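Nickel-dependent hydrogenase large subunit (Allochromatium vinosum, PDB 3MYR) splits molecular hydrogen at a nickel-iron centre as the large subunit of a membrane-bound heterodimeric hydrogenase, probably recycling hydrogen released by nitrogenase. Local coordinates at residues Asp49-Trp54 with Ser471-Arg476; Ala71-Val76 with Leu90-Met95; Leu195-Asp200 with Gln247-Phe252; Lys269-Arg274 with Leu546-Ser551; His314-Asp317 with Gly322-Gln325. All blocks are in the same frame, centred on the assembly; numbering follows the deposited sequence.

How the contacts relate
Contacts 1 and 2 adjoin: their centres lie 17 Å apart, and W54 and A53 of contact 1 pack on S72 and V73 at the start of contact 2, where helices 53-58 and 67-80 follow each other. In contact 2 the side chain of R74 is about 11 Å from the bound NFV, the Ni-Fe active centre. Helix 86-112, which carries L90-M95, runs on past contact 3 (nearest atoms of contacts 2 and 3 about 6 Å apart) and reaches contact 4 with its last turn. Contact 4 lies across the chain's centre from contacts 1 and 2. Contact 5 touches none of the others; its nearest atoms are about 13 Å from contact 2 and about 20 Å from contact 4.

Contact 1 (Asp49-Trp54 with Ser471-Arg476); sequences DPRDAW and SSWPSR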
# COMPACT_ATOMS: atom_id res chain seq x y z
N ASP B 49 -15.43 -3.46 -18.48
CA ASP B 49 -15.06 -4.82 -18.78
C ASP B 49 -14.42 -5.51 -17.56
O ASP B 49 -13.45 -4.99 -17.03
CB ASP B 49 -14.07 -4.84 -19.93
CG ASP B 49 -13.89 -6.27 -20.54
OD1 ASP B 49 -13.67 -7.27 -19.79
OD2 ASP B 49 -14.09 -6.41 -21.76
N PRO B 50 -14.96 -6.65 -17.09
CA PRO B 50 -14.38 -7.41 -15.94
C PRO B 50 -12.92 -7.75 -16.16
O PRO B 50 -12.18 -7.84 -15.15
CB PRO B 50 -15.16 -8.75 -15.94
CG PRO B 50 -16.59 -8.25 -16.46
CD PRO B 50 -16.20 -7.30 -17.59
N ARG B 51 -12.47 -7.91 -17.40
CA ARG B 51 -11.03 -8.23 -17.59
C ARG B 51 -10.18 -7.00 -17.21
O ARG B 51 -9.00 -7.17 -16.93
CB ARG B 51 -10.73 -8.67 -19.02
CG ARG B 51 -11.42 -10.04 -19.30
CD ARG B 51 -11.33 -10.32 -20.77
NE ARG B 51 -11.97 -9.28 -21.55
CZ ARG B 51 -11.80 -9.11 -22.87
NH1 ARG B 51 -11.09 -9.99 -23.58
NH2 ARG B 51 -12.44 -8.13 -23.49
N ASP B 52 -10.75 -5.79 -17.31
CA ASP B 52 -9.98 -4.54 -16.96
C ASP B 52 -10.01 -4.23 -15.45
O ASP B 52 -9.27 -3.36 -15.01
CB ASP B 52 -10.61 -3.28 -17.62
CG ASP B 52 -10.55 -3.27 -19.17
OD1 ASP B 52 -10.07 -4.26 -19.75
OD2 ASP B 52 -11.00 -2.26 -19.78
N ALA B 53 -10.97 -4.81 -14.70
CA ALA B 53 -11.16 -4.40 -13.31
C ALA B 53 -9.83 -4.37 -12.50
O ALA B 53 -9.58 -3.43 -11.75
CB ALA B 53 -12.22 -5.26 -12.61
N TRP B 54 -8.97 -5.37 -12.68
CA TRP B 54 -7.81 -5.51 -11.85
C TRP B 54 -6.97 -4.25 -11.91
O TRP B 54 -6.37 -3.88 -10.89
CB TRP B 54 -6.94 -6.73 -12.14
CG TRP B 54 -6.24 -6.58 -13.47
CD1 TRP B 54 -6.70 -7.06 -14.69
CD2 TRP B 54 -5.01 -5.91 -13.74
NE1 TRP B 54 -5.84 -6.70 -15.68
CE2 TRP B 54 -4.80 -6.00 -15.15
CE3 TRP B 54 -4.10 -5.16 -12.96
CZ2 TRP B 54 -3.67 -5.42 -15.80
CZ3 TRP B 54 -2.96 -4.57 -13.62
CH2 TRP B 54 -2.78 -4.69 -15.01
N SER B 471 -17.68 -13.19 -25.37
CA SER B 471 -18.71 -13.96 -26.03
C SER B 471 -18.68 -15.43 -25.52
O SER B 471 -19.60 -16.16 -25.77
CB SER B 471 -18.52 -13.88 -27.56
OG SER B 471 -17.29 -14.46 -27.93
N SER B 472 -17.66 -15.83 -24.75
CA SER B 472 -17.66 -17.21 -24.25
C SER B 472 -18.26 -17.29 -22.83
O SER B 472 -18.37 -18.40 -22.28
CB SER B 472 -16.26 -17.82 -24.25
OG SER B 472 -15.42 -17.11 -23.30
N TRP B 473 -18.59 -16.15 -22.23
CA TRP B 473 -19.10 -16.13 -20.84
C TRP B 473 -20.65 -16.34 -20.79
O TRP B 473 -21.33 -15.96 -21.73
CB TRP B 473 -18.81 -14.77 -20.22
CG TRP B 473 -17.39 -14.33 -20.28
CD1 TRP B 473 -16.27 -15.09 -20.57
CD2 TRP B 473 -16.94 -13.02 -20.00
NE1 TRP B 473 -15.16 -14.29 -20.55
CE2 TRP B 473 -15.54 -13.01 -20.20
CE3 TRP B 473 -17.60 -11.81 -19.66
CZ2 TRP B 473 -14.74 -11.82 -20.03
CZ3 TRP B 473 -16.83 -10.64 -19.44
CH2 TRP B 473 -15.41 -10.65 -19.67
N PRO B 474 -21.19 -16.89 -19.68
CA PRO B 474 -22.66 -16.87 -19.47
C PRO B 474 -23.12 -15.41 -19.36
O PRO B 474 -22.32 -14.55 -18.99
CB PRO B 474 -22.84 -17.55 -18.11
CG PRO B 474 -21.43 -18.00 -17.66
CD PRO B 474 -20.46 -17.15 -18.44
N SER B 475 -24.38 -15.12 -19.67
CA SER B 475 -24.78 -13.74 -19.73
C SER B 475 -25.01 -13.23 -18.30
O SER B 475 -25.04 -12.01 -18.05
CB SER B 475 -26.00 -13.61 -20.62
OG SER B 475 -27.03 -14.29 -19.99
N ARG B 476 -25.04 -14.15 -17.34
CA ARG B 476 -25.06 -13.76 -15.90
C ARG B 476 -24.02 -14.59 -15.16
O ARG B 476 -24.02 -15.81 -15.31
CB ARG B 476 -26.43 -14.08 -15.27
CG ARG B 476 -27.60 -13.38 -15.93
CD ARG B 476 -27.66 -11.93 -15.45
NE ARG B 476 -28.78 -11.18 -16.04
CZ ARG B 476 -28.72 -10.52 -17.20
NH1 ARG B 476 -27.63 -10.54 -17.95
NH2 ARG B 476 -29.77 -9.84 -17.62
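The outer edge of the W473 indole is pushed against D49, P50 and R51, where the chain turns before helix 53-58, and R51 is the side chain to follow. Beyond CB, its CG comes to 3.8 Å from W473 CZ2. CD comes equally near, lying at the indole edge and close to its plane. Here the chain bends, and chi3 of -59° brings the guanidinium edge-on to the D49 carboxylate, with the guanidinium plane 83° from that of the indole. NE then gives an almost straight bond to D49 OD1 at 3.2 Å, and NH2 a second to D49 OD2 at 2.9 Å: a side-on, two-nitrogen salt bridge, with both oxygens in the guanidinium plane though it meets them tilted from the carboxylate plane. NH1 finds a partner elsewhere, and W468 makes a cation-pi contact with the same group.

D49 OD1 does double duty, taking the backbone N of R51 at 2.7 Å as well. That is an Asx turn, and it fixes the carboxylate, whose OD1 also lies at the indole edge, 3.8 Å from W473 CH2. P50 completes the seat with CG 3.8 Å from W473 CZ3. The indole nitrogen points elsewhere, to the carbonyl of L467, and R51 also packs on Y262 of the small subunit.

No hydrogen bond crosses between 49-54 and 471-476. The chemistry implies that the ion pair is settled within the turn, and that the tryptophan adds an apolar rim which probably shields it from water.

Contact 2 (Ala71-Val76 with Leu90-Met95); sequences ASVRAV and LIRNLM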
# COMPACT_ATOMS: atom_id res chain seq x y z
N ALA B 71 -6.80 -10.13 -6.08
CA ALA B 71 -8.18 -10.40 -5.66
C ALA B 71 -9.14 -10.20 -6.85
O ALA B 71 -10.09 -10.98 -7.03
CB ALA B 71 -8.56 -9.44 -4.52
N SER B 72 -8.86 -9.18 -7.68
CA SER B 72 -9.69 -8.89 -8.82
C SER B 72 -9.68 -9.99 -9.86
O SER B 72 -10.74 -10.44 -10.30
CB SER B 72 -9.31 -7.55 -9.49
OG SER B 72 -10.24 -7.26 -10.50
N VAL B 73 -8.51 -10.47 -10.27
CA VAL B 73 -8.48 -11.49 -11.38
C VAL B 73 -9.04 -12.78 -10.76
O VAL B 73 -9.69 -13.57 -11.46
CB VAL B 73 -7.04 -11.73 -11.97
CG1 VAL B 73 -6.53 -10.47 -12.74
CG2 VAL B 73 -6.07 -12.08 -10.86
N ARG B 74 -8.79 -13.03 -9.48
CA ARG B 74 -9.39 -14.22 -8.82
C ARG B 74 -10.94 -14.13 -8.77
O ARG B 74 -11.61 -15.17 -8.85
CB ARG B 74 -8.91 -14.37 -7.38
CG ARG B 74 -7.51 -14.98 -7.26
CD ARG B 74 -7.04 -15.06 -5.81
NE ARG B 74 -5.70 -15.66 -5.70
CZ ARG B 74 -5.02 -15.78 -4.56
NH1 ARG B 74 -5.55 -15.33 -3.44
NH2 ARG B 74 -3.79 -16.31 -4.53
N ALA B 75 -11.48 -12.90 -8.64
CA ALA B 75 -12.94 -12.74 -8.58
C ALA B 75 -13.52 -13.10 -9.92
O ALA B 75 -14.55 -13.82 -10.00
CB ALA B 75 -13.33 -11.23 -8.22
N VAL B 76 -12.89 -12.58 -10.98
CA VAL B 76 -13.28 -12.92 -12.35
C VAL B 76 -13.13 -14.44 -12.68
O VAL B 76 -14.06 -15.06 -13.23
CB VAL B 76 -12.62 -12.06 -13.44
CG1 VAL B 76 -13.26 -12.43 -14.82
CG2 VAL B 76 -12.86 -10.52 -13.14
N LEU B 90 2.06 -20.56 -9.26
CA LEU B 90 3.36 -20.43 -8.57
C LEU B 90 3.90 -19.03 -8.67
O LEU B 90 4.47 -18.47 -7.70
CB LEU B 90 4.40 -21.36 -9.17
CG LEU B 90 4.45 -22.80 -8.62
CD1 LEU B 90 3.81 -23.18 -7.33
CD2 LEU B 90 4.57 -23.85 -9.60
N ILE B 91 3.82 -18.46 -9.87
CA ILE B 91 4.25 -17.08 -10.02
C ILE B 91 3.42 -16.11 -9.14
O ILE B 91 4.00 -15.26 -8.48
CB ILE B 91 4.32 -16.65 -11.49
CG1 ILE B 91 5.50 -17.40 -12.14
CG2 ILE B 91 4.47 -15.02 -11.58
CD1 ILE B 91 5.46 -17.40 -13.77
N ARG B 92 2.09 -16.32 -9.06
CA ARG B 92 1.31 -15.47 -8.23
C ARG B 92 1.72 -15.63 -6.75
O ARG B 92 1.83 -14.65 -6.07
CB ARG B 92 -0.19 -15.68 -8.38
CG ARG B 92 -0.79 -14.99 -9.65
CD ARG B 92 -2.32 -15.39 -9.80
NE ARG B 92 -2.93 -14.86 -11.02
CZ ARG B 92 -4.21 -15.04 -11.34
NH1 ARG B 92 -5.05 -15.65 -10.46
NH2 ARG B 92 -4.66 -14.56 -12.49
N ASN B 93 1.93 -16.86 -6.28
CA ASN B 93 2.37 -17.07 -4.91
C ASN B 93 3.68 -16.34 -4.64
O ASN B 93 3.83 -15.72 -3.59
CB ASN B 93 2.61 -18.57 -4.58
CG ASN B 93 1.33 -19.37 -4.40
OD1 ASN B 93 1.39 -20.62 -4.27
ND2 ASN B 93 0.19 -18.70 -4.42
N LEU B 94 4.66 -16.52 -5.53
CA LEU B 94 5.94 -15.84 -5.38
C LEU B 94 5.80 -14.31 -5.29
O LEU B 94 6.42 -13.64 -4.42
CB LEU B 94 6.84 -16.21 -6.56
CG LEU B 94 7.45 -17.63 -6.49
CD1 LEU B 94 7.99 -18.07 -7.89
CD2 LEU B 94 8.61 -17.66 -5.44
N MET B 95 4.96 -13.73 -6.14
CA MET B 95 4.76 -12.27 -6.13
C MET B 95 4.04 -11.88 -4.84
O MET B 95 4.34 -10.84 -4.26
CB MET B 95 3.92 -11.86 -7.35
CG MET B 95 4.69 -12.03 -8.67
SD MET B 95 3.70 -11.56 -10.13
CE MET B 95 2.01 -12.08 -9.78
O HOH W 1 -4.85 -17.20 -7.99
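One water is gripped by two arginines from facing helices: it accepts from NE of R74 at 2.9 Å and from NH1 of R92 at 2.9 Å, in the plane of both guanidinium groups. Those planes are turned 50° from each other, and R74 NE stays 4.8 Å from R92 NH1, with the water's oxygen between the two like charges. Each arginine has its own acid as well, D286 for R74 and E77 for R92, and R74 NH1 also reaches the carbonyl of I482.

The two side chains belong to helices 67-80 and 86-112, consecutive in the chain, whose backbones stand well apart here; long side chains span the gap. R92 is extended from CG to NE and reaches V73, whose CG2 sits over one face of the guanidinium, 3.3 Å from R92 NH2. Aliphatic carbon R74 CG approaches the same group obliquely, 4.1 Å from R92 NH1. With a leucine in place of R92, E77 would probably lack its positive mate, the water one of its two arginine donors, and V73 CG2 the flat group it packs on. R92 also touches L84 in the connecting loop.

Contact 3 (Leu195-Asp200 with Gln247-Phe252); sequences LAWQRD and QSMRTF
Aromatic stacking dominates: the five-membered ring of W197 and the ring of F252 form an offset stack, centroids 4.2 Å apart and planes 16° apart. W197 CG lies over the F252 face toward its rim, and the F252 ring is displaced likewise. The CG of W197 is anti to its own backbone nitrogen (chi1 168°), which swings the indole out to the other helix.

CH-pi contacts reinforce the stack in both directions. F252 CB sits over the pyrrole part of W197, 3.5 Å from its centroid, and W197 CB sits over the F252 ring, 4.1 Å from the centroid.

One hydrogen bond crosses, from W197 NE1 to the carbonyl S248 O at 3.2 Å. It is bent, and the donor stands above the carbonyl plane; the helical bond from F252 N enters by the opposite face, and this oxygen therefore serves two donors.

Apolar packing is lighter: W197 CZ2 meets M249 CG at 4.3 Å, on the six-membered ring next to the NE1 side.

Helices 181-201 and 236-265 run roughly antiparallel here, at 151°. Helix 86-112 lies against the pair with I101 and V105, W140 meets F252 edge-to-face, and helix 426-456 packs on M249 through V441.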
# COMPACT_ATOMS: atom_id res chain seq x y z
N LEU B 195 15.73 0.85 3.72
CA LEU B 195 15.36 1.57 2.51
C LEU B 195 16.17 1.06 1.31
O LEU B 195 15.62 0.99 0.22
CB LEU B 195 15.59 3.10 2.61
CG LEU B 195 14.73 3.84 3.57
CD1 LEU B 195 15.41 5.22 3.86
CD2 LEU B 195 13.34 3.96 2.90
N ALA B 196 17.48 0.79 1.47
CA ALA B 196 18.27 0.28 0.33
C ALA B 196 17.79 -1.16 -0.03
O ALA B 196 17.68 -1.53 -1.19
CB ALA B 196 19.76 0.25 0.67
N TRP B 197 17.52 -1.97 0.98
CA TRP B 197 17.10 -3.33 0.72
C TRP B 197 15.72 -3.37 0.00
O TRP B 197 15.50 -4.15 -0.96
CB TRP B 197 17.00 -4.10 2.09
CG TRP B 197 16.31 -5.41 1.95
CD1 TRP B 197 16.87 -6.64 1.62
CD2 TRP B 197 14.89 -5.64 2.12
NE1 TRP B 197 15.86 -7.60 1.61
CE2 TRP B 197 14.66 -7.02 1.95
CE3 TRP B 197 13.81 -4.81 2.49
CZ2 TRP B 197 13.37 -7.57 2.01
CZ3 TRP B 197 12.53 -5.34 2.47
CH2 TRP B 197 12.33 -6.73 2.29
N GLN B 198 14.81 -2.48 0.41
CA GLN B 198 13.45 -2.57 -0.16
C GLN B 198 13.42 -2.27 -1.65
O GLN B 198 12.68 -2.89 -2.39
CB GLN B 198 12.43 -1.74 0.62
CG GLN B 198 12.62 -0.22 0.66
CD GLN B 198 12.23 0.49 -0.61
OE1 GLN B 198 11.34 0.05 -1.39
NE2 GLN B 198 12.90 1.59 -0.85
N ARG B 199 14.27 -1.34 -2.11
CA ARG B 199 14.20 -0.90 -3.49
C ARG B 199 14.90 -1.93 -4.37
O ARG B 199 14.53 -2.14 -5.53
CB ARG B 199 14.82 0.50 -3.71
CG ARG B 199 16.35 0.64 -3.41
CD ARG B 199 16.79 2.13 -3.70
NE ARG B 199 15.98 3.07 -2.89
CZ ARG B 199 16.40 3.61 -1.73
NH1 ARG B 199 15.60 4.42 -1.04
NH2 ARG B 199 17.68 3.45 -1.35
N ASP B 200 15.81 -2.67 -3.78
CA ASP B 200 16.28 -3.86 -4.47
C ASP B 200 15.28 -5.00 -4.57
O ASP B 200 15.07 -5.58 -5.65
CB ASP B 200 17.54 -4.36 -3.80
CG ASP B 200 18.72 -4.14 -4.69
OD1 ASP B 200 19.00 -2.90 -4.99
OD2 ASP B 200 19.15 -5.23 -5.29
N GLN B 247 16.96 -14.95 -1.97
CA GLN B 247 18.02 -15.03 -1.00
C GLN B 247 18.27 -13.73 -0.24
O GLN B 247 18.40 -13.79 1.02
CB GLN B 247 19.29 -15.45 -1.71
CG GLN B 247 20.45 -15.74 -0.86
CD GLN B 247 21.54 -16.44 -1.73
OE1 GLN B 247 21.22 -17.16 -2.75
NE2 GLN B 247 22.82 -16.17 -1.40
N SER B 248 18.34 -12.57 -0.91
CA SER B 248 18.41 -11.36 -0.11
C SER B 248 17.20 -11.04 0.71
O SER B 248 17.33 -10.41 1.75
CB SER B 248 18.93 -10.09 -0.81
OG SER B 248 18.53 -10.12 -2.08
N MET B 249 16.02 -11.46 0.29
CA MET B 249 14.83 -11.36 1.15
C MET B 249 14.98 -12.19 2.41
O MET B 249 14.76 -11.67 3.51
CB MET B 249 13.57 -11.80 0.42
CG MET B 249 13.17 -10.85 -0.69
SD MET B 249 11.71 -11.62 -1.45
CE MET B 249 11.95 -11.21 -3.18
N ARG B 250 15.41 -13.46 2.25
CA ARG B 250 15.59 -14.35 3.38
C ARG B 250 16.59 -13.76 4.38
O ARG B 250 16.37 -13.78 5.60
CB ARG B 250 16.11 -15.74 2.96
CG ARG B 250 16.03 -16.77 4.12
CD ARG B 250 15.94 -18.20 3.50
NE ARG B 250 15.40 -19.22 4.42
CZ ARG B 250 16.12 -19.83 5.37
NH1 ARG B 250 15.58 -20.75 6.15
NH2 ARG B 250 17.39 -19.53 5.56
N THR B 251 17.72 -13.31 3.88
CA THR B 251 18.77 -12.84 4.75
C THR B 251 18.29 -11.63 5.54
O THR B 251 18.57 -11.53 6.73
CB THR B 251 20.00 -12.40 3.90
OG1 THR B 251 20.44 -13.55 3.22
CG2 THR B 251 21.21 -11.94 4.81
N PHE B 252 17.59 -10.70 4.89
CA PHE B 252 17.22 -9.44 5.61
C PHE B 252 16.19 -9.74 6.70
O PHE B 252 16.29 -9.24 7.84
CB PHE B 252 16.73 -8.35 4.67
CG PHE B 252 16.74 -6.97 5.25
CD1 PHE B 252 15.61 -6.46 5.92
CD2 PHE B 252 17.88 -6.19 5.19
CE1 PHE B 252 15.66 -5.15 6.51
CE2 PHE B 252 17.91 -4.89 5.77
CZ PHE B 252 16.77 -4.37 6.37

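Contact 4 (Lys269-Arg274 with Leu546-Ser551); sequences KDWGER and LRTIHS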
# COMPACT_ATOMS: atom_id res chain seq x y z
N LYS B 269 7.18 -5.01 27.18
CA LYS B 269 6.46 -6.24 27.41
C LYS B 269 5.10 -5.88 27.94
O LYS B 269 4.15 -6.61 27.67
CB LYS B 269 7.20 -7.10 28.45
CG LYS B 269 8.41 -7.89 27.86
CD LYS B 269 9.19 -8.53 29.07
CE LYS B 269 10.45 -9.21 28.62
NZ LYS B 269 10.99 -10.16 29.66
N ASP B 270 4.97 -4.75 28.64
CA ASP B 270 3.64 -4.28 29.10
C ASP B 270 2.70 -3.92 27.90
O ASP B 270 1.47 -3.91 28.04
CB ASP B 270 3.75 -3.08 30.06
CG ASP B 270 4.46 -1.89 29.40
OD1 ASP B 270 3.88 -0.78 29.34
OD2 ASP B 270 5.58 -2.08 28.88
N TRP B 271 3.26 -3.74 26.70
CA TRP B 271 2.43 -3.49 25.50
C TRP B 271 1.86 -4.82 25.04
O TRP B 271 1.14 -4.89 24.03
CB TRP B 271 3.24 -2.76 24.38
CG TRP B 271 3.30 -1.29 24.76
CD1 TRP B 271 4.14 -0.72 25.68
CD2 TRP B 271 2.36 -0.27 24.38
NE1 TRP B 271 3.81 0.61 25.86
CE2 TRP B 271 2.73 0.92 25.07
CE3 TRP B 271 1.25 -0.24 23.49
CZ2 TRP B 271 2.01 2.13 24.96
CZ3 TRP B 271 0.59 0.95 23.30
CH2 TRP B 271 0.95 2.14 24.07
N GLY B 272 2.22 -5.87 25.75
CA GLY B 272 1.58 -7.18 25.55
C GLY B 272 0.31 -7.27 26.39
O GLY B 272 -0.35 -8.30 26.41
N GLU B 273 -0.10 -6.16 27.02
CA GLU B 273 -1.27 -6.21 27.90
C GLU B 273 -2.31 -5.21 27.50
O GLU B 273 -3.28 -4.98 28.27
CB GLU B 273 -0.88 -5.96 29.38
CG GLU B 273 0.19 -6.98 29.89
CD GLU B 273 0.65 -6.66 31.33
OE1 GLU B 273 -0.26 -6.48 32.17
OE2 GLU B 273 1.89 -6.61 31.60
N ARG B 274 -2.13 -4.57 26.35
CA ARG B 274 -3.14 -3.64 25.90
C ARG B 274 -3.32 -3.76 24.41
O ARG B 274 -2.42 -4.27 23.72
CB ARG B 274 -2.79 -2.16 26.32
CG ARG B 274 -1.49 -1.60 25.77
CD ARG B 274 -1.18 -0.17 26.33
NE ARG B 274 -1.06 -0.21 27.79
CZ ARG B 274 0.11 -0.41 28.41
NH1 ARG B 274 1.27 -0.48 27.71
NH2 ARG B 274 0.14 -0.48 29.73
N LEU B 546 -0.54 6.17 18.82
CA LEU B 546 0.15 5.84 17.61
C LEU B 546 0.69 4.42 17.70
O LEU B 546 0.64 3.69 16.75
CB LEU B 546 1.30 6.84 17.35
CG LEU B 546 0.89 8.31 17.14
CD1 LEU B 546 2.14 9.16 16.84
CD2 LEU B 546 -0.12 8.47 16.04
N ARG B 547 1.28 4.04 18.84
CA ARG B 547 1.87 2.70 18.91
C ARG B 547 0.85 1.63 18.55
O ARG B 547 1.16 0.73 17.82
CB ARG B 547 2.40 2.42 20.34
CG ARG B 547 3.71 3.02 20.57
CD ARG B 547 4.15 2.90 22.04
NE ARG B 547 5.45 3.51 22.15
CZ ARG B 547 6.26 3.44 23.20
NH1 ARG B 547 5.88 2.85 24.33
NH2 ARG B 547 7.44 4.02 23.11
N THR B 548 -0.37 1.75 19.09
CA THR B 548 -1.41 0.76 18.90
C THR B 548 -2.06 0.89 17.53
O THR B 548 -2.17 -0.13 16.77
CB THR B 548 -2.45 0.82 20.02
OG1 THR B 548 -1.86 0.29 21.22
CG2 THR B 548 -3.73 -0.04 19.72
N ILE B 549 -2.35 2.12 17.12
CA ILE B 549 -2.95 2.29 15.77
C ILE B 549 -1.94 1.75 14.70
O ILE B 549 -2.32 1.00 13.84
CB ILE B 549 -3.42 3.76 15.52
CG1 ILE B 549 -4.67 4.14 16.36
CG2 ILE B 549 -3.71 4.05 14.04
CD1 ILE B 549 -5.84 3.20 16.28
N HIS B 550 -0.66 2.11 14.82
CA HIS B 550 0.33 1.70 13.80
C HIS B 550 0.50 0.18 13.83
O HIS B 550 0.79 -0.44 12.80
CB HIS B 550 1.68 2.35 14.05
CG HIS B 550 1.72 3.81 13.72
ND1 HIS B 550 2.47 4.72 14.45
CD2 HIS B 550 1.17 4.51 12.70
CE1 HIS B 550 2.36 5.91 13.88
NE2 HIS B 550 1.57 5.81 12.83
N SER B 551 0.27 -0.46 14.98
CA SER B 551 0.43 -1.92 15.02
C SER B 551 -0.55 -2.63 14.09
O SER B 551 -0.30 -3.77 13.75
CB SER B 551 0.31 -2.50 16.44
OG SER B 551 -1.05 -2.43 16.94
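CH-pi packing comes first: R547 CD lies over the six-membered ring of W271, 3.9 Å from its centroid and 18° off the normal. The R547 chain runs extended from CG to NE and crosses the indole at about a right angle. On the opposite face of the same ring sits R274 NH1, 3.2 Å above the plane and toward the rim.

Edge contacts follow. T548 OG1 lies in the plane of the indole, 3.3 Å from W271 CZ3, while its hydrogen bond is with T426 OG1. W271 NE1 and R547 NH1 approach to 3.4 Å, but both are donors and do not bond.

The polar ends find partners elsewhere. R547 gives NE to the carbonyl of D115 and NH2 to that of A176; R274 NH1 makes a salt bridge to D270 OD1 at 3.1 Å, an oxygen that R178 shares. Were W271 a serine, a gap is likely to open between the R547 chain and R274, with no ring face left for R547 CD and R274 NH1 to lie on.

The 3-10 turn around W271 thus meets helix 543-551 through one indole. Helix 426-456 borders both, its first residue T426 touching W271 and bonding T548, while helix 525-531 packs on T548 and W116 meets W271 edge-to-face.

Contact 5 (His314-Asp317 with Gly322-Gln325); sequences HEVD and GEIQ
E323 swings its CG anti to the backbone nitrogen (chi1 162°) and stays extended beyond it, which carries the carboxylate across to the backbone of V316 and D317. The setting is the loop leading into strand 324-327, which pairs with 378-381 as a two-stranded antiparallel sheet; a buried acid at its entrance ties back the incoming loop.

E323 OE1 takes the backbone N of D317 at 2.7 Å, nearly straight at 171°, though the donor stands above the carboxylate plane, 44° out of it. The same oxygen also accepts from the indole N of W381 on the partner strand, and loop and sheet therefore share one atom. These two N-H groups probably help a buried carboxylate keep its negative charge.

The other oxygen works through water: E323 OE2 receives a hydrogen bond from a water at 2.6 Å, and that water gives its second proton to E315 O at 2.8 Å. Another water bridges the two backbones, donating to D317 O at 2.7 Å and accepting from I324 N at 3.0 Å.

Carbon atoms also lie against the carboxylate. V316 CG1 is 3.8 Å from E323 OE1, and the V316 side chain also packs on W381, L282 and A304. The D317 carboxylate leads off to the backbone N of E319, while D317 CB lies 3.5 Å from E323 OE2.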
# COMPACT_ATOMS: atom_id res chain seq x y z
N HIS B 314 -14.09 -21.73 13.44
CA HIS B 314 -15.40 -21.68 12.77
C HIS B 314 -15.21 -21.53 11.26
O HIS B 314 -14.29 -20.87 10.81
CB HIS B 314 -16.19 -20.52 13.30
CG HIS B 314 -16.41 -20.57 14.78
ND1 HIS B 314 -17.52 -21.15 15.34
CD2 HIS B 314 -15.63 -20.17 15.81
CE1 HIS B 314 -17.45 -21.06 16.66
NE2 HIS B 314 -16.31 -20.47 16.97
N GLU B 315 -16.06 -22.17 10.49
CA GLU B 315 -15.99 -22.11 9.03
C GLU B 315 -16.49 -20.77 8.51
O GLU B 315 -17.40 -20.19 9.07
CB GLU B 315 -16.85 -23.22 8.40
CG GLU B 315 -16.35 -24.57 8.79
CD GLU B 315 -17.14 -25.73 8.15
OE1 GLU B 315 -18.38 -25.64 7.95
OE2 GLU B 315 -16.48 -26.76 7.88
N VAL B 316 -15.93 -20.36 7.37
CA VAL B 316 -16.22 -19.11 6.75
C VAL B 316 -16.80 -19.42 5.39
O VAL B 316 -16.25 -20.24 4.65
CB VAL B 316 -14.93 -18.24 6.66
CG1 VAL B 316 -15.23 -16.93 5.91
CG2 VAL B 316 -14.45 -17.89 8.11
N ASP B 317 -17.93 -18.78 5.10
CA ASP B 317 -18.60 -18.87 3.82
C ASP B 317 -18.73 -17.43 3.24
O ASP B 317 -19.42 -16.51 3.81
CB ASP B 317 -19.98 -19.53 4.07
CG ASP B 317 -20.82 -19.73 2.77
OD1 ASP B 317 -21.90 -20.38 2.88
OD2 ASP B 317 -20.50 -19.16 1.69
N GLY B 322 -26.16 -13.77 4.96
CA GLY B 322 -26.25 -13.40 6.37
C GLY B 322 -24.92 -13.47 7.10
O GLY B 322 -24.85 -13.34 8.33
N GLU B 323 -23.84 -13.72 6.38
CA GLU B 323 -22.62 -13.91 7.13
C GLU B 323 -21.70 -12.65 7.12
O GLU B 323 -21.62 -11.90 8.13
CB GLU B 323 -21.97 -15.23 6.73
CG GLU B 323 -20.49 -15.38 7.10
CD GLU B 323 -20.01 -16.84 7.05
OE1 GLU B 323 -18.80 -17.06 7.06
OE2 GLU B 323 -20.86 -17.77 7.00
N ILE B 324 -21.08 -12.36 5.99
CA ILE B 324 -20.32 -11.10 5.82
C ILE B 324 -21.27 -10.02 5.35
O ILE B 324 -21.87 -10.15 4.26
CB ILE B 324 -19.21 -11.22 4.81
CG1 ILE B 324 -18.13 -12.18 5.35
CG2 ILE B 324 -18.58 -9.83 4.51
CD1 ILE B 324 -17.15 -12.66 4.34
N GLN B 325 -21.39 -8.95 6.13
CA GLN B 325 -22.22 -7.83 5.72
C GLN B 325 -21.55 -6.55 6.07
O GLN B 325 -20.85 -6.51 7.07
CB GLN B 325 -23.57 -7.82 6.49
CG GLN B 325 -24.36 -9.12 6.42
CD GLN B 325 -25.59 -9.10 7.34
OE1 GLN B 325 -26.67 -9.06 6.84
NE2 GLN B 325 -25.40 -9.16 8.68
O HOH W 2 -19.88 -20.06 7.87
O HOH W 3 -20.65 -14.13 3.56